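Beta-ketoacyl synthase (Burkholderia phymatum, PDB 4EWG) probably acts as a 3-oxoacyl-[acyl-carrier-protein] synthase, condensing acyl and malonyl units during fatty-acid chain elongation. Local coordinates at residues Y109-G114 with H145-N150; P223-A228 with I330-S335; A319-F324 with A375-I380. All blocks are in the same frame, centred on the assembly; numbering follows the deposited sequence.

Interaction 1: Y109-G114 with H145-N150; sequences YGSSSG and HTTAVN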
ATOM      1  N   TYR A 109      -1.277  -5.831   4.997  1.00 11.29           N
ATOM      2  CA  TYR A 109      -0.141  -5.484   5.859  1.00 11.23           C
ATOM      3  C   TYR A 109       0.640  -4.311   5.293  1.00 10.94           C
ATOM      4  O   TYR A 109       0.677  -4.111   4.074  1.00 10.80           O
ATOM      5  CB  TYR A 109       0.834  -6.686   5.953  1.00 11.11           C
ATOM      6  CG  TYR A 109       1.214  -7.078   7.333  1.00 11.23           C
ATOM      7  CD1 TYR A 109       2.285  -6.437   8.014  1.00 11.20           C
ATOM      8  CD2 TYR A 109       0.517  -8.084   8.003  1.00 11.46           C
ATOM      9  CE1 TYR A 109       2.636  -6.809   9.315  1.00 11.26           C
ATOM     10  CE2 TYR A 109       0.876  -8.462   9.304  1.00 11.66           C
ATOM     11  CZ  TYR A 109       1.918  -7.825   9.950  1.00 11.47           C
ATOM     12  OH  TYR A 109       2.226  -8.196  11.234  1.00 11.96           O
ATOM     13  N   GLY A 110       1.311  -3.589   6.176  1.00 10.91           N
ATOM     14  CA  GLY A 110       2.241  -2.583   5.728  1.00 11.01           C
ATOM     15  C   GLY A 110       3.185  -2.077   6.793  1.00 11.17           C
ATOM     16  O   GLY A 110       3.132  -2.507   7.951  1.00 10.69           O
ATOM     17  N   SER A 111       4.053  -1.159   6.374  1.00 10.97           N
ATOM     18  CA  SER A 111       5.041  -0.558   7.251  1.00 11.33           C
ATOM     19  C   SER A 111       5.421   0.793   6.679  1.00 11.50           C
ATOM     20  O   SER A 111       5.115   1.080   5.527  1.00 11.42           O
ATOM     21  CB  SER A 111       6.293  -1.453   7.354  1.00 11.51           C
ATOM     22  OG  SER A 111       6.864  -1.688   6.093  1.00 11.56           O
ATOM     23  N   SER A 112       6.052   1.632   7.488  1.00 12.03           N
ATOM     24  CA  SER A 112       6.466   2.974   7.047  1.00 12.50           C
ATOM     25  C   SER A 112       7.611   2.858   6.054  1.00 13.02           C
ATOM     26  O   SER A 112       7.814   3.743   5.209  1.00 13.23           O
ATOM     27  CB  SER A 112       6.942   3.854   8.230  1.00 12.67           C
ATOM     28  OG  SER A 112       6.010   3.832   9.299  1.00 13.30           O
ATOM     29  N   SER A 113       8.360   1.770   6.166  1.00 13.48           N
ATOM     30  CA  SER A 113       9.574   1.603   5.425  1.00 13.86           C
ATOM     31  C   SER A 113       9.970   0.118   5.304  1.00 13.98           C
ATOM     32  O   SER A 113       9.535  -0.722   6.085  1.00 13.72           O
ATOM     33  CB  SER A 113      10.662   2.396   6.175  1.00 14.50           C
ATOM     34  OG  SER A 113      11.935   2.104   5.707  1.00 14.95           O
ATOM     35  N   GLY A 114      10.819  -0.172   4.316  1.00 14.23           N
ATOM     36  CA  GLY A 114      11.455  -1.439   4.174  1.00 14.13           C
ATOM     37  C   GLY A 114      12.619  -1.573   5.132  1.00 15.09           C
ATOM     38  O   GLY A 114      12.688  -0.866   6.150  1.00 16.44           O
ATOM     39  N   HIS A 145       5.800  -3.142   0.038  1.00 11.53           N
ATOM     40  CA  HIS A 145       4.959  -4.248   0.450  1.00 11.11           C
ATOM     41  C   HIS A 145       5.741  -5.459   0.920  1.00 10.97           C
ATOM     42  O   HIS A 145       5.234  -6.557   0.866  1.00 10.65           O
ATOM     43  CB  HIS A 145       3.964  -4.613  -0.663  1.00 11.11           C
ATOM     44  CG  HIS A 145       4.600  -4.900  -2.013  1.00 11.27           C
ATOM     45  ND1 HIS A 145       5.606  -4.168  -2.516  1.00 11.49           N
ATOM     46  CD2 HIS A 145       4.312  -5.865  -2.967  1.00 11.47           C
ATOM     47  CE1 HIS A 145       5.945  -4.639  -3.748  1.00 11.72           C
ATOM     48  NE2 HIS A 145       5.171  -5.683  -4.018  1.00 11.60           N
ATOM     49  N   THR A 146       6.963  -5.241   1.444  1.00 10.94           N
ATOM     50  CA  THR A 146       7.806  -6.323   1.943  1.00 10.97           C
ATOM     51  C   THR A 146       7.121  -7.141   3.050  1.00 10.91           C
ATOM     52  O   THR A 146       7.164  -8.389   3.034  1.00 10.88           O
ATOM     53  CB  THR A 146       9.191  -5.825   2.416  1.00 11.17           C
ATOM     54  OG1 THR A 146      10.050  -6.947   2.653  1.00 11.18           O
ATOM     55  CG2 THR A 146       9.103  -4.930   3.656  1.00 11.21           C
ATOM     56  N   THR A 147       6.482  -6.452   3.998  1.00 10.64           N
ATOM     57  CA  THR A 147       5.820  -7.154   5.062  1.00 10.81           C
ATOM     58  C   THR A 147       4.692  -8.051   4.469  1.00 11.00           C
ATOM     59  O   THR A 147       4.650  -9.240   4.741  1.00 11.26           O
ATOM     60  CB  THR A 147       5.266  -6.208   6.134  1.00 10.56           C
ATOM     61  OG1 THR A 147       4.395  -5.262   5.529  1.00 10.46           O
ATOM     62  CG2 THR A 147       6.382  -5.506   6.870  1.00 10.58           C
ATOM     63  N   ALA A 148       3.822  -7.476   3.632  1.00 10.87           N
ATOM     64  CA  ALA A 148       2.627  -8.178   3.144  1.00 10.94           C
ATOM     65  C   ALA A 148       3.002  -9.406   2.315  1.00 11.26           C
ATOM     66  O   ALA A 148       2.395 -10.486   2.473  1.00 11.26           O
ATOM     67  CB  ALA A 148       1.734  -7.251   2.294  1.00 10.51           C
ATOM     68  N   VAL A 149       3.954  -9.221   1.409  1.00 11.40           N
ATOM     69  CA  VAL A 149       4.387 -10.286   0.558  1.00 11.88           C
ATOM     70  C   VAL A 149       5.116 -11.392   1.382  1.00 12.31           C
ATOM     71  O   VAL A 149       4.854 -12.565   1.190  1.00 12.61           O
ATOM     72  CB  VAL A 149       5.279  -9.763  -0.573  1.00 12.06           C
ATOM     73  CG1 VAL A 149       5.972 -10.910  -1.312  1.00 12.38           C
ATOM     74  CG2 VAL A 149       4.442  -8.936  -1.549  1.00 11.99           C
ATOM     75  N   ASN A 150       5.970 -11.012   2.322  1.00 12.58           N
ATOM     76  CA  ASN A 150       6.703 -12.010   3.118  1.00 13.39           C
ATOM     77  C   ASN A 150       5.781 -12.864   3.997  1.00 13.97           C
ATOM     78  O   ASN A 150       5.941 -14.053   4.072  1.00 15.29           O
ATOM     79  CB  ASN A 150       7.804 -11.365   3.962  1.00 13.30           C
ATOM     80  CG  ASN A 150       9.090 -11.240   3.209  1.00 13.44           C
ATOM     81  OD1 ASN A 150       9.551 -12.222   2.628  1.00 13.65           O
ATOM     82  ND2 ASN A 150       9.671 -10.022   3.171  1.00 13.30           N
TER
HETATM   83  O   HOH W   1       5.909  -3.431   4.244  1.00  4.08           O
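Thr-147, in the first turn of helix 146-154, brings CB and OG1 up to CD1 of Tyr-109 on strand 105-110, the two side chains crossing at about a right angle. This is the tight part of the contact. Thr-147 OG1 stands 3.4 Å from Gly-110 CA, while Tyr-109 CD1 lies 3.5 Å from Thr-147 CB. The next residue, Ala-148, sets its CB 3.8 Å from Tyr-109 CB. The ring's far end belongs elsewhere: Tyr-109 OH is hydrogen-bonded to Thr-241 OG1, and residues of helix 76-92 also touch the side chain.

Toward Ser-111 and Gly-114 the fit relaxes. Thr-146 CG2 comes no nearer to Gly-114 CA than 4.2 Å, and Thr-147 CG2 lies 3.9 Å from Ser-111 OG. Here a water does the joining. It accepts from Thr-147 N, an amide of the helix's first turn, at 3.1 Å and donates to Ser-111 OG at 2.7 Å. The serine hydroxyl sits between its backbone N and carbonyl carbon (chi1 58°), and gives its own proton to Ser-113 O, approaching 52° out of that carbonyl plane.

The chemistry thus differs along the contact: the strand meets the helix by van der Waals packing, and the loop adds a water bridge to looser packing. The touching residues are all buried, so the water probably serves to satisfy a helix N-H inside the protein, in the N-terminal half of the thiolase-like fold.

Interaction 2: P223-A228 with I330-S335; sequences PRPFDA and ISSLKS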
ATOM      1  N   PRO A 223       7.634   9.121  26.672  1.00 21.55           N
ATOM      2  CA  PRO A 223       6.751  10.236  26.293  1.00 21.27           C
ATOM      3  C   PRO A 223       5.598  10.378  27.270  1.00 21.48           C
ATOM      4  O   PRO A 223       5.446   9.550  28.152  1.00 21.41           O
ATOM      5  CB  PRO A 223       6.246   9.815  24.926  1.00 20.54           C
ATOM      6  CG  PRO A 223       6.196   8.298  25.013  1.00 20.45           C
ATOM      7  CD  PRO A 223       7.333   7.904  25.899  1.00 21.08           C
ATOM      8  N   ARG A 224       4.805  11.435  27.098  1.00 21.61           N
ATOM      9  CA  ARG A 224       3.809  11.831  28.078  1.00 22.30           C
ATOM     10  C   ARG A 224       2.510  12.284  27.397  1.00 22.03           C
ATOM     11  O   ARG A 224       2.158  13.459  27.440  1.00 21.60           O
ATOM     12  CB  ARG A 224       4.348  12.990  28.950  1.00 23.29           C
ATOM     13  CG  ARG A 224       5.760  12.827  29.480  1.00 24.03           C
ATOM     14  CD  ARG A 224       6.187  14.036  30.334  1.00 25.03           C
ATOM     15  NE  ARG A 224       5.382  14.195  31.538  1.00 25.39           N
ATOM     16  CZ  ARG A 224       5.586  13.547  32.678  1.00 26.40           C
ATOM     17  NH1 ARG A 224       4.786  13.773  33.710  1.00 27.39           N
ATOM     18  NH2 ARG A 224       6.581  12.681  32.811  1.00 26.43           N
ATOM     19  N   PRO A 225       1.781  11.352  26.792  1.00 21.69           N
ATOM     20  CA  PRO A 225       0.595  11.752  26.061  1.00 21.87           C
ATOM     21  C   PRO A 225      -0.373  12.605  26.881  1.00 22.36           C
ATOM     22  O   PRO A 225      -0.676  12.268  28.024  1.00 23.06           O
ATOM     23  CB  PRO A 225      -0.058  10.417  25.674  1.00 21.27           C
ATOM     24  CG  PRO A 225       1.056   9.464  25.659  1.00 21.35           C
ATOM     25  CD  PRO A 225       1.973   9.900  26.766  1.00 21.70           C
ATOM     26  N   PHE A 226      -0.822  13.711  26.285  1.00 22.28           N
ATOM     27  CA  PHE A 226      -1.806  14.647  26.889  1.00 23.18           C
ATOM     28  C   PHE A 226      -1.303  15.394  28.133  1.00 24.06           C
ATOM     29  O   PHE A 226      -2.046  16.114  28.760  1.00 24.63           O
ATOM     30  CB  PHE A 226      -3.136  13.945  27.171  1.00 23.05           C
ATOM     31  CG  PHE A 226      -3.661  13.187  25.996  1.00 22.47           C
ATOM     32  CD1 PHE A 226      -4.139  13.859  24.890  1.00 22.49           C
ATOM     33  CD2 PHE A 226      -3.621  11.798  25.973  1.00 22.48           C
ATOM     34  CE1 PHE A 226      -4.599  13.175  23.795  1.00 22.20           C
ATOM     35  CE2 PHE A 226      -4.089  11.090  24.886  1.00 22.19           C
ATOM     36  CZ  PHE A 226      -4.575  11.781  23.785  1.00 22.30           C
ATOM     37  N   ASP A 227      -0.029  15.242  28.452  1.00 24.82           N
ATOM     38  CA  ASP A 227       0.549  15.854  29.640  1.00 25.76           C
ATOM     39  C   ASP A 227       1.081  17.275  29.343  1.00 25.82           C
ATOM     40  O   ASP A 227       1.622  17.548  28.264  1.00 24.40           O
ATOM     41  CB  ASP A 227       1.684  14.965  30.161  1.00 25.84           C
ATOM     42  CG  ASP A 227       2.162  15.383  31.540  1.00 26.70           C
ATOM     43  OD1 ASP A 227       1.470  15.051  32.523  1.00 27.32           O
ATOM     44  OD2 ASP A 227       3.220  16.045  31.619  1.00 27.22           O
ATOM     45  N   ALA A 228       0.955  18.149  30.328  1.00 26.72           N
ATOM     46  CA  ALA A 228       1.371  19.561  30.188  1.00 27.12           C
ATOM     47  C   ALA A 228       2.863  19.700  30.006  1.00 27.19           C
ATOM     48  O   ALA A 228       3.318  20.720  29.543  1.00 27.30           O
ATOM     49  CB  ALA A 228       0.957  20.358  31.410  1.00 27.13           C
ATOM     50  N   ILE A 330     -10.265   7.490  28.041  1.00 21.76           N
ATOM     51  CA  ILE A 330      -9.292   7.426  26.970  1.00 20.96           C
ATOM     52  C   ILE A 330      -7.921   7.230  27.581  1.00 21.05           C
ATOM     53  O   ILE A 330      -7.657   7.702  28.685  1.00 21.87           O
ATOM     54  CB  ILE A 330      -9.351   8.734  26.106  1.00 20.72           C
ATOM     55  CG1 ILE A 330      -8.427   8.675  24.895  1.00 20.05           C
ATOM     56  CG2 ILE A 330      -9.008   9.959  26.937  1.00 21.08           C
ATOM     57  CD1 ILE A 330      -8.764   9.701  23.812  1.00 19.73           C
ATOM     58  N   SER A 331      -7.065   6.483  26.891  1.00 20.82           N
ATOM     59  CA  SER A 331      -5.638   6.401  27.252  1.00 20.66           C
ATOM     60  C   SER A 331      -4.797   5.963  26.050  1.00 20.02           C
ATOM     61  O   SER A 331      -5.326   5.518  25.030  1.00 19.50           O
ATOM     62  CB  SER A 331      -5.403   5.468  28.448  1.00 20.93           C
ATOM     63  OG  SER A 331      -5.674   4.132  28.120  1.00 21.77           O
ATOM     64  N   SER A 332      -3.483   6.126  26.187  1.00 20.47           N
ATOM     65  CA  SER A 332      -2.522   5.903  25.106  1.00 19.63           C
ATOM     66  C   SER A 332      -1.517   4.873  25.516  1.00 20.22           C
ATOM     67  O   SER A 332      -0.781   5.084  26.472  1.00 21.03           O
ATOM     68  CB  SER A 332      -1.792   7.198  24.789  1.00 19.76           C
ATOM     69  OG  SER A 332      -0.728   6.962  23.903  1.00 19.25           O
ATOM     70  N   LEU A 333      -1.477   3.755  24.789  1.00 19.59           N
ATOM     71  CA  LEU A 333      -0.501   2.707  25.031  1.00 19.58           C
ATOM     72  C   LEU A 333       0.891   3.121  24.586  1.00 20.12           C
ATOM     73  O   LEU A 333       1.870   2.454  24.905  1.00 20.02           O
ATOM     74  CB  LEU A 333      -0.928   1.415  24.304  1.00 18.99           C
ATOM     75  CG  LEU A 333      -2.165   0.735  24.905  1.00 18.77           C
ATOM     76  CD1 LEU A 333      -2.757  -0.328  23.994  1.00 17.97           C
ATOM     77  CD2 LEU A 333      -1.872   0.183  26.301  1.00 18.76           C
ATOM     78  N   LYS A 334       0.982   4.206  23.796  1.00 20.62           N
ATOM     79  CA  LYS A 334       2.301   4.744  23.363  1.00 20.08           C
ATOM     80  C   LYS A 334       3.085   5.281  24.543  1.00 20.51           C
ATOM     81  O   LYS A 334       4.295   5.440  24.472  1.00 20.23           O
ATOM     82  CB  LYS A 334       2.141   5.837  22.283  1.00 20.10           C
ATOM     83  CG  LYS A 334       1.437   5.358  20.995  1.00 19.48           C
ATOM     84  CD  LYS A 334       1.555   6.366  19.860  1.00 18.65           C
ATOM     85  CE  LYS A 334       0.988   5.839  18.550  1.00 18.11           C
ATOM     86  NZ  LYS A 334      -0.439   5.427  18.547  1.00 17.33           N
ATOM     87  N   SER A 335       2.395   5.551  25.649  1.00 20.89           N
ATOM     88  CA  SER A 335       3.065   5.874  26.903  1.00 21.50           C
ATOM     89  C   SER A 335       3.940   4.733  27.435  1.00 22.36           C
ATOM     90  O   SER A 335       4.829   4.978  28.275  1.00 24.60           O
ATOM     91  CB  SER A 335       2.039   6.274  27.979  1.00 21.86           C
ATOM     92  OG  SER A 335       1.268   5.162  28.454  1.00 20.84           O
TER
HETATM   93  O   HOH W   2       6.416   7.074  29.065  1.00 20.11           O
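Ser-332 holds OG anti to its backbone N (chi1 171°), which lays the hydroxyl 3.5 Å from Pro-225 CG, while Ser-335 turns OG in between its own N and carbonyl carbon (chi1 72°), where it donates to Ser-332 O. The two serines belong to the capped turn that leads from strand 329-331 into helix 334-337; the proline is the second residue of a type II beta turn, Arg-224 to Asp-227. The contact is therefore a proline ring set against the turn leading into helix 334-337, with CB and CG of Pro-225 on Ser-332 and its CD 3.8 Å from Ser-335 CB.

Each partner is stiffened from within. In the capped turn, the bond from Ser-335 OG has a C=O...O angle of 168°, nearly along the C=O axis, and Ser-335 N adds a weak bond to that oxygen. Ser-332 OG accepts weakly from Lys-334 N, and its stronger partner is Gly-306 O. Lys-334 sends its amine away from the loop to Glu-348 and His-305 O. On the other side, Arg-224 NE meets Asp-227 OD2 at 2.8 Å in the guanidinium plane, a salt bridge spanning the ends of the turn, whose backbone closes through Asp-227 N to Arg-224 O. Phe-226 takes the positive phi expected at the turn's third position, and its N is hydrogen-bonded to Asp-313 of helix 310-324.

Pro-223, after a cis peptide bond, completes the join. Its CG rests 3.5 Å from Lys-334 O, and a single water donates both to Pro-223 O, at 2.8 Å, and to Ser-335 O, at 2.7 Å.

Interaction 3: A319-F324 with A375-I380; sequences ATARTF and APLDYI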
ATOM      1  N   ALA A 319     -10.932  16.443  18.788  1.00 17.95           N
ATOM      2  CA  ALA A 319     -11.693  15.552  17.898  1.00 17.64           C
ATOM      3  C   ALA A 319     -12.511  14.547  18.704  1.00 17.75           C
ATOM      4  O   ALA A 319     -13.670  14.270  18.378  1.00 18.20           O
ATOM      5  CB  ALA A 319     -10.748  14.831  16.927  1.00 16.54           C
ATOM      6  N   THR A 320     -11.904  13.997  19.747  1.00 17.76           N
ATOM      7  CA  THR A 320     -12.564  13.012  20.581  1.00 18.45           C
ATOM      8  C   THR A 320     -13.693  13.658  21.419  1.00 19.59           C
ATOM      9  O   THR A 320     -14.780  13.118  21.504  1.00 19.51           O
ATOM     10  CB  THR A 320     -11.558  12.313  21.513  1.00 18.25           C
ATOM     11  OG1 THR A 320     -10.409  11.883  20.757  1.00 17.45           O
ATOM     12  CG2 THR A 320     -12.217  11.135  22.215  1.00 18.25           C
ATOM     13  N   ALA A 321     -13.423  14.826  21.996  1.00 20.71           N
ATOM     14  CA  ALA A 321     -14.437  15.549  22.790  1.00 22.43           C
ATOM     15  C   ALA A 321     -15.592  15.915  21.903  1.00 23.18           C
ATOM     16  O   ALA A 321     -16.757  15.763  22.287  1.00 24.72           O
ATOM     17  CB  ALA A 321     -13.851  16.798  23.424  1.00 22.65           C
ATOM     18  N   ARG A 322     -15.271  16.385  20.699  1.00 23.22           N
ATOM     19  CA  ARG A 322     -16.294  16.766  19.725  1.00 23.45           C
ATOM     20  C   ARG A 322     -17.217  15.582  19.429  1.00 22.80           C
ATOM     21  O   ARG A 322     -18.406  15.756  19.304  1.00 23.62           O
ATOM     22  CB  ARG A 322     -15.634  17.255  18.421  1.00 23.42           C
ATOM     23  N   THR A 323     -16.671  14.379  19.307  1.00 21.97           N
ATOM     24  CA  THR A 323     -17.490  13.197  18.985  1.00 21.65           C
ATOM     25  C   THR A 323     -18.241  12.641  20.203  1.00 22.48           C
ATOM     26  O   THR A 323     -19.399  12.230  20.105  1.00 22.85           O
ATOM     27  CB  THR A 323     -16.640  12.075  18.400  1.00 20.91           C
ATOM     28  OG1 THR A 323     -15.888  12.567  17.284  1.00 20.38           O
ATOM     29  CG2 THR A 323     -17.543  10.872  17.950  1.00 20.38           C
ATOM     30  N   PHE A 324     -17.591  12.624  21.360  1.00 22.60           N
ATOM     31  CA  PHE A 324     -18.139  11.904  22.497  1.00 22.91           C
ATOM     32  C   PHE A 324     -18.523  12.744  23.715  1.00 23.92           C
ATOM     33  O   PHE A 324     -19.273  12.276  24.529  1.00 24.35           O
ATOM     34  CB  PHE A 324     -17.150  10.857  22.923  1.00 22.22           C
ATOM     35  CG  PHE A 324     -16.909   9.823  21.901  1.00 21.09           C
ATOM     36  CD1 PHE A 324     -17.902   8.921  21.578  1.00 21.16           C
ATOM     37  CD2 PHE A 324     -15.671   9.742  21.251  1.00 20.30           C
ATOM     38  CE1 PHE A 324     -17.693   7.955  20.617  1.00 20.54           C
ATOM     39  CE2 PHE A 324     -15.443   8.760  20.301  1.00 19.52           C
ATOM     40  CZ  PHE A 324     -16.452   7.864  19.980  1.00 19.68           C
ATOM     41  N   ALA A 375      -8.564  19.139  25.181  1.00 23.69           N
ATOM     42  CA  ALA A 375      -9.977  19.106  25.549  1.00 24.15           C
ATOM     43  C   ALA A 375     -10.192  18.162  26.753  1.00 24.18           C
ATOM     44  O   ALA A 375      -9.562  17.109  26.848  1.00 23.28           O
ATOM     45  CB  ALA A 375     -10.844  18.667  24.373  1.00 23.38           C
ATOM     46  N   PRO A 376     -11.099  18.548  27.671  1.00 25.40           N
ATOM     47  CA  PRO A 376     -11.494  17.674  28.774  1.00 25.61           C
ATOM     48  C   PRO A 376     -12.062  16.362  28.280  1.00 25.00           C
ATOM     49  O   PRO A 376     -13.022  16.346  27.504  1.00 25.18           O
ATOM     50  CB  PRO A 376     -12.564  18.491  29.503  1.00 26.60           C
ATOM     51  CG  PRO A 376     -12.134  19.886  29.270  1.00 26.82           C
ATOM     52  CD  PRO A 376     -11.628  19.909  27.851  1.00 25.90           C
ATOM     53  N   LEU A 377     -11.416  15.281  28.708  1.00 24.39           N
ATOM     54  CA  LEU A 377     -11.868  13.910  28.473  1.00 23.69           C
ATOM     55  C   LEU A 377     -11.656  13.179  29.781  1.00 23.69           C
ATOM     56  O   LEU A 377     -11.085  13.734  30.706  1.00 23.71           O
ATOM     57  CB  LEU A 377     -11.066  13.259  27.333  1.00 22.16           C
ATOM     58  CG  LEU A 377     -11.377  13.797  25.924  1.00 21.61           C
ATOM     59  CD1 LEU A 377     -10.332  13.396  24.895  1.00 20.50           C
ATOM     60  CD2 LEU A 377     -12.770  13.360  25.476  1.00 21.41           C
ATOM     61  N   ASP A 378     -12.085  11.942  29.877  1.00 23.78           N
ATOM     62  CA  ASP A 378     -11.793  11.175  31.094  1.00 24.22           C
ATOM     63  C   ASP A 378     -10.449  10.465  30.891  1.00 23.75           C
ATOM     64  O   ASP A 378     -10.386   9.303  30.541  1.00 23.31           O
ATOM     65  CB  ASP A 378     -12.936  10.214  31.434  1.00 24.45           C
ATOM     66  CG  ASP A 378     -12.760   9.552  32.765  1.00 25.08           C
ATOM     67  OD1 ASP A 378     -11.845   9.953  33.522  1.00 24.89           O
ATOM     68  OD2 ASP A 378     -13.539   8.601  33.065  1.00 25.77           O
ATOM     69  N   TYR A 379      -9.370  11.213  31.087  1.00 24.12           N
ATOM     70  CA  TYR A 379      -8.030  10.695  30.894  1.00 24.44           C
ATOM     71  C   TYR A 379      -7.721   9.735  32.026  1.00 25.18           C
ATOM     72  O   TYR A 379      -7.502  10.166  33.180  1.00 26.21           O
ATOM     73  CB  TYR A 379      -6.998  11.842  30.866  1.00 24.46           C
ATOM     74  CG  TYR A 379      -7.189  12.804  29.727  1.00 24.43           C
ATOM     75  CD1 TYR A 379      -6.751  12.477  28.453  1.00 23.77           C
ATOM     76  CD2 TYR A 379      -7.812  14.042  29.907  1.00 25.20           C
ATOM     77  CE1 TYR A 379      -6.935  13.333  27.387  1.00 23.02           C
ATOM     78  CE2 TYR A 379      -7.994  14.924  28.832  1.00 24.65           C
ATOM     79  CZ  TYR A 379      -7.544  14.548  27.568  1.00 23.87           C
ATOM     80  OH  TYR A 379      -7.695  15.389  26.467  1.00 22.59           O
ATOM     81  N   ILE A 380      -7.719   8.442  31.723  1.00 25.22           N
ATOM     82  CA  ILE A 380      -7.358   7.432  32.735  1.00 26.42           C
ATOM     83  C   ILE A 380      -5.895   7.611  33.074  1.00 27.51           C
ATOM     84  O   ILE A 380      -5.049   7.704  32.190  1.00 26.57           O
ATOM     85  CB  ILE A 380      -7.557   5.985  32.243  1.00 25.59           C
ATOM     86  CG1 ILE A 380      -8.965   5.780  31.675  1.00 25.70           C
ATOM     87  CG2 ILE A 380      -7.356   5.026  33.387  1.00 25.77           C
ATOM     88  CD1 ILE A 380      -9.168   4.455  30.972  1.00 25.14           C
TER
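Leu-377 reaches helix 310-324 with both of its methyls, one for each of two successive helix residues. Between the segments the contact is van der Waals, mostly between methyl groups. Leu-377 CD1 lies 3.8 Å from Thr-320 CB, and the two side chains cross at about a right angle. The threonine methyl CG2, anti to the backbone N, is about equally far from both leucine methyls. Leu-377 CD2 turns to the next residue, 3.8 Å from Ala-321 N and 4.1 Å from Ala-321 CB. That same CB meets Ala-375 CB at 3.7 Å, a methyl-to-methyl touch on the partly exposed flank of the contact. Ile-330 of the neighbouring strand touches both Thr-320 and Leu-377.

The hydrogen bonds act inside each partner or reach beyond the pair. Tyr-379 OH donates to Ala-375 O at 2.6 Å, in the carbonyl plane with a C=O...O angle of 159°, a bond that spans the bend of the segment. Thr-320 OG1 is spent on Glu-316 O, one turn earlier in its own helix, whereas Ser-317 OG of that helix bonds to Ala-375 N.

Leu-377 CB also sits over a face of the Tyr-379 ring, 3.7 Å above its plane and offset toward the rim, and Phe-226 meets this ring with the planes at about 40°.

Strand 378-379 is the outermost on this side of the main sheet within the chain, and helix 310-324 packs against the loop that leads into it. Thr-320 OG1 and Tyr-379 OH have partners elsewhere than across the contact; within the two segments the fit rests on shape, with one directional bond, from Ser-317, beside it.

Overall arrangement
Following the chain from the N terminus, interaction 1 comes first: it closes a largely helical loop from strand 105-110 to helix 146-154, and is complete before the others begin. Interaction 2 opens at 223-228. Its long loop is still open when 319-324, the first segment of interaction 3, goes by; 330-335 then closes it, and 375-380 closes interaction 3, so the two cross. Interaction 3 ties helix 310-324 to the edge strand 378-379 and the loop before it. The two also touch: Ile-330 is probably hydrogen-bonded to Asp-378 and Ile-380. Interactions 1 and 2, with centres 27 Å apart, lie on opposite sides of the chain's centre, linked through the same mixed sheet.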